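Local coordinates for protein uroporphyrinogen III synthase (Thermus thermophilus, PDB 1WCW) that probably acts as a lyase of porphyrin biosynthesis, forming uroporphyrinogen III, the last common precursor of haem, sirohaem and cobalamin, at residues A12-R17 / L187-A192. Numbering follows the deposited sequence.
Sequences AYAGLR and LAFVAA
The Tyr13 ring meets Val190 obliquely, CE2 lying 3.7 Å from the methyl CG1, while on one ring face the backbone N of Gly15 sits 3.5 Å above the plane, displaced toward the rim. Tyr13 CG is anti to its own backbone N (chi1 -176°), which carries the ring forward past the strand end to Val190; the two side chains cross at about a right angle. A flat tyrosine suits this place because its ring also comes against Ala188, whose small CB approaches CD2 obliquely at 4.2 Å, and its OH extends the cover to both Val190 methyls. An alanine in place of Tyr13 would probably open a gap beside Val190 CG1 and leave Phe22, which stacks on the tyrosine ring, without its aromatic partner. The other flat ring, Phe189, receives Ala14 CB obliquely at CD2, 4.1 Å away. On the sheet face bearing Ala12 and Leu187, the leucine methyl CD1 reaches back to Ala12 CB at 3.7 Å; the single methyl of Ala12 lets it lie close across that face. Two straight backbone bonds join the parallel strands: Ala188 N gives to Ala12 O (2.8 Å), and Ala14 N gives to Ala188 O (3.0 Å), so both polar groups of Ala188 are used by the same neighbour. Beyond them the chains diverge into loops, and Val190 N is bonded to OE1 of Gln194. Strands 10-13 and 186-189, far apart in sequence, are adjacent in a five-stranded parallel sheet, flanked by 32-35 and 217-221; intervening residues build a second, mixed sheet, consistent with the two-domain HemD fold. Phe189 packs on helices 192-201 and 223-231.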
ATOM      1  N   ALA A  12      14.493  12.834   0.175  1.00  8.21           N
ATOM      2  CA  ALA A  12      14.588  11.408  -0.202  1.00  7.01           C
ATOM      3  C   ALA A  12      13.173  10.886  -0.527  1.00  8.60           C
ATOM      4  O   ALA A  12      12.176  11.375   0.076  1.00  8.63           O
ATOM      5  CB  ALA A  12      15.156  10.659   0.902  1.00  8.68           C
ATOM      6  N   TYR A  13      13.068   9.944  -1.427  1.00  8.38           N
ATOM      7  CA  TYR A  13      11.814   9.346  -1.841  1.00  6.99           C
ATOM      8  C   TYR A  13      11.915   7.863  -1.607  1.00  9.02           C
ATOM      9  O   TYR A  13      12.848   7.215  -2.094  1.00  8.54           O
ATOM     10  CB  TYR A  13      11.616   9.636  -3.310  1.00 10.28           C
ATOM     11  CG  TYR A  13      10.327   9.185  -3.920  1.00 10.54           C
ATOM     12  CD1 TYR A  13      10.301   8.150  -4.859  1.00 12.47           C
ATOM     13  CD2 TYR A  13       9.139   9.802  -3.579  1.00 14.49           C
ATOM     14  CE1 TYR A  13       9.086   7.742  -5.436  1.00 14.17           C
ATOM     15  CE2 TYR A  13       7.963   9.420  -4.136  1.00 14.10           C
ATOM     16  CZ  TYR A  13       7.954   8.399  -5.045  1.00 14.07           C
ATOM     17  OH  TYR A  13       6.738   8.024  -5.596  1.00 21.91           O
ATOM     18  N   ALA A  14      10.968   7.307  -0.845  1.00  7.77           N
ATOM     19  CA  ALA A  14      10.991   5.863  -0.508  1.00  9.35           C
ATOM     20  C   ALA A  14      10.166   5.029  -1.497  1.00 10.16           C
ATOM     21  O   ALA A  14      10.143   3.809  -1.309  1.00 12.01           O
ATOM     22  CB  ALA A  14      10.457   5.658   0.932  1.00  9.55           C
ATOM     23  N   GLY A  15       9.544   5.637  -2.484  1.00  9.98           N
ATOM     24  CA  GLY A  15       8.707   4.921  -3.450  1.00 10.75           C
ATOM     25  C   GLY A  15       9.490   4.252  -4.551  1.00 13.19           C
ATOM     26  O   GLY A  15      10.695   4.422  -4.716  1.00 14.48           O
ATOM     27  N   LEU A  16       8.775   3.403  -5.266  1.00 18.61           N
ATOM     28  CA  LEU A  16       9.389   2.660  -6.367  1.00 17.67           C
ATOM     29  C   LEU A  16       8.879   3.062  -7.758  1.00 17.59           C
ATOM     30  O   LEU A  16       9.653   3.299  -8.652  1.00 23.67           O
ATOM     31  CB  LEU A  16       9.163   1.167  -6.155  1.00 21.62           C
ATOM     32  CG  LEU A  16       9.764   0.184  -7.164  1.00 22.27           C
ATOM     33  CD1 LEU A  16      11.268   0.186  -7.146  1.00 27.22           C
ATOM     34  CD2 LEU A  16       9.256  -1.165  -6.820  1.00 23.80           C
ATOM     35  N   ARG A  17       7.590   3.174  -7.883  1.00 16.54           N
ATOM     36  CA  ARG A  17       6.895   3.427  -9.144  1.00 21.19           C
ATOM     37  C   ARG A  17       7.107   4.704  -9.931  1.00 26.29           C
ATOM     38  O   ARG A  17       7.311   4.691 -11.148  1.00 26.79           O
ATOM     39  CB  ARG A  17       5.395   3.287  -8.875  1.00 27.06           C
ATOM     40  CG  ARG A  17       4.972   2.064  -8.011  1.00 35.54           C
ATOM     41  CD  ARG A  17       5.821   1.787  -6.676  1.00 34.81           C
ATOM     42  NE  ARG A  17       5.414   2.496  -5.464  1.00 40.31           N
ATOM     43  CZ  ARG A  17       5.815   3.714  -5.157  1.00 25.33           C
ATOM     44  NH1 ARG A  17       5.405   4.291  -4.057  1.00 43.92           N
ATOM     45  NH2 ARG A  17       6.631   4.358  -5.976  1.00 48.90           N
ATOM     46  N   LEU A 187      11.947  13.010   4.093  1.00  7.12           N
ATOM     47  CA  LEU A 187      11.767  11.720   3.457  1.00  6.33           C
ATOM     48  C   LEU A 187      10.314  11.590   3.124  1.00  6.04           C
ATOM     49  O   LEU A 187       9.469  11.697   4.027  1.00  6.77           O
ATOM     50  CB  LEU A 187      12.224  10.584   4.391  1.00  6.94           C
ATOM     51  CG  LEU A 187      11.808   9.206   3.935  1.00  6.48           C
ATOM     52  CD1 LEU A 187      12.431   8.798   2.634  1.00  7.94           C
ATOM     53  CD2 LEU A 187      12.306   8.194   5.061  1.00  9.84           C
ATOM     54  N   ALA A 188      10.014  11.302   1.857  1.00  7.06           N
ATOM     55  CA  ALA A 188       8.635  11.151   1.404  1.00  7.30           C
ATOM     56  C   ALA A 188       8.249   9.686   1.264  1.00  6.22           C
ATOM     57  O   ALA A 188       8.941   8.919   0.604  1.00  7.06           O
ATOM     58  CB  ALA A 188       8.507  11.876   0.076  1.00  8.30           C
ATOM     59  N   PHE A 189       7.088   9.364   1.850  1.00  7.29           N
ATOM     60  CA  PHE A 189       6.465   8.031   1.758  1.00  7.14           C
ATOM     61  C   PHE A 189       5.170   8.198   0.989  1.00  8.22           C
ATOM     62  O   PHE A 189       4.373   9.085   1.279  1.00  8.94           O
ATOM     63  CB  PHE A 189       6.125   7.487   3.151  1.00  8.60           C
ATOM     64  CG  PHE A 189       7.308   7.336   4.057  1.00  6.24           C
ATOM     65  CD1 PHE A 189       7.714   8.325   4.886  1.00  8.06           C
ATOM     66  CD2 PHE A 189       7.923   6.099   4.123  1.00  9.54           C
ATOM     67  CE1 PHE A 189       8.766   8.105   5.817  1.00  8.09           C
ATOM     68  CE2 PHE A 189       8.967   5.879   5.060  1.00  8.10           C
ATOM     69  CZ  PHE A 189       9.354   6.868   5.875  1.00  8.27           C
ATOM     70  N   VAL A 190       4.965   7.319   0.025  1.00  9.18           N
ATOM     71  CA  VAL A 190       3.723   7.379  -0.741  1.00 11.02           C
ATOM     72  C   VAL A 190       2.777   6.234  -0.502  1.00 11.55           C
ATOM     73  O   VAL A 190       1.665   6.228  -1.013  1.00 16.49           O
ATOM     74  CB  VAL A 190       3.924   7.556  -2.261  1.00 15.31           C
ATOM     75  CG1 VAL A 190       4.671   8.905  -2.490  1.00 17.08           C
ATOM     76  CG2 VAL A 190       4.685   6.431  -2.793  1.00 17.13           C
ATOM     77  N   ALA A 191       3.153   5.312   0.355  1.00  9.84           N
ATOM     78  CA  ALA A 191       2.246   4.216   0.695  1.00  9.92           C
ATOM     79  C   ALA A 191       2.602   3.742   2.088  1.00  8.98           C
ATOM     80  O   ALA A 191       3.782   3.694   2.464  1.00  8.85           O
ATOM     81  CB  ALA A 191       2.457   3.027  -0.307  1.00 12.21           C
ATOM     82  N   ALA A 192       1.643   3.258   2.836  1.00  8.67           N
ATOM     83  CA  ALA A 192       1.878   2.747   4.150  1.00  7.96           C
ATOM     84  C   ALA A 192       2.842   1.613   4.159  1.00  8.57           C
ATOM     85  O   ALA A 192       3.638   1.497   5.100  1.00  9.13           O
ATOM     86  CB  ALA A 192       0.528   2.298   4.778  1.00 10.29           C
TER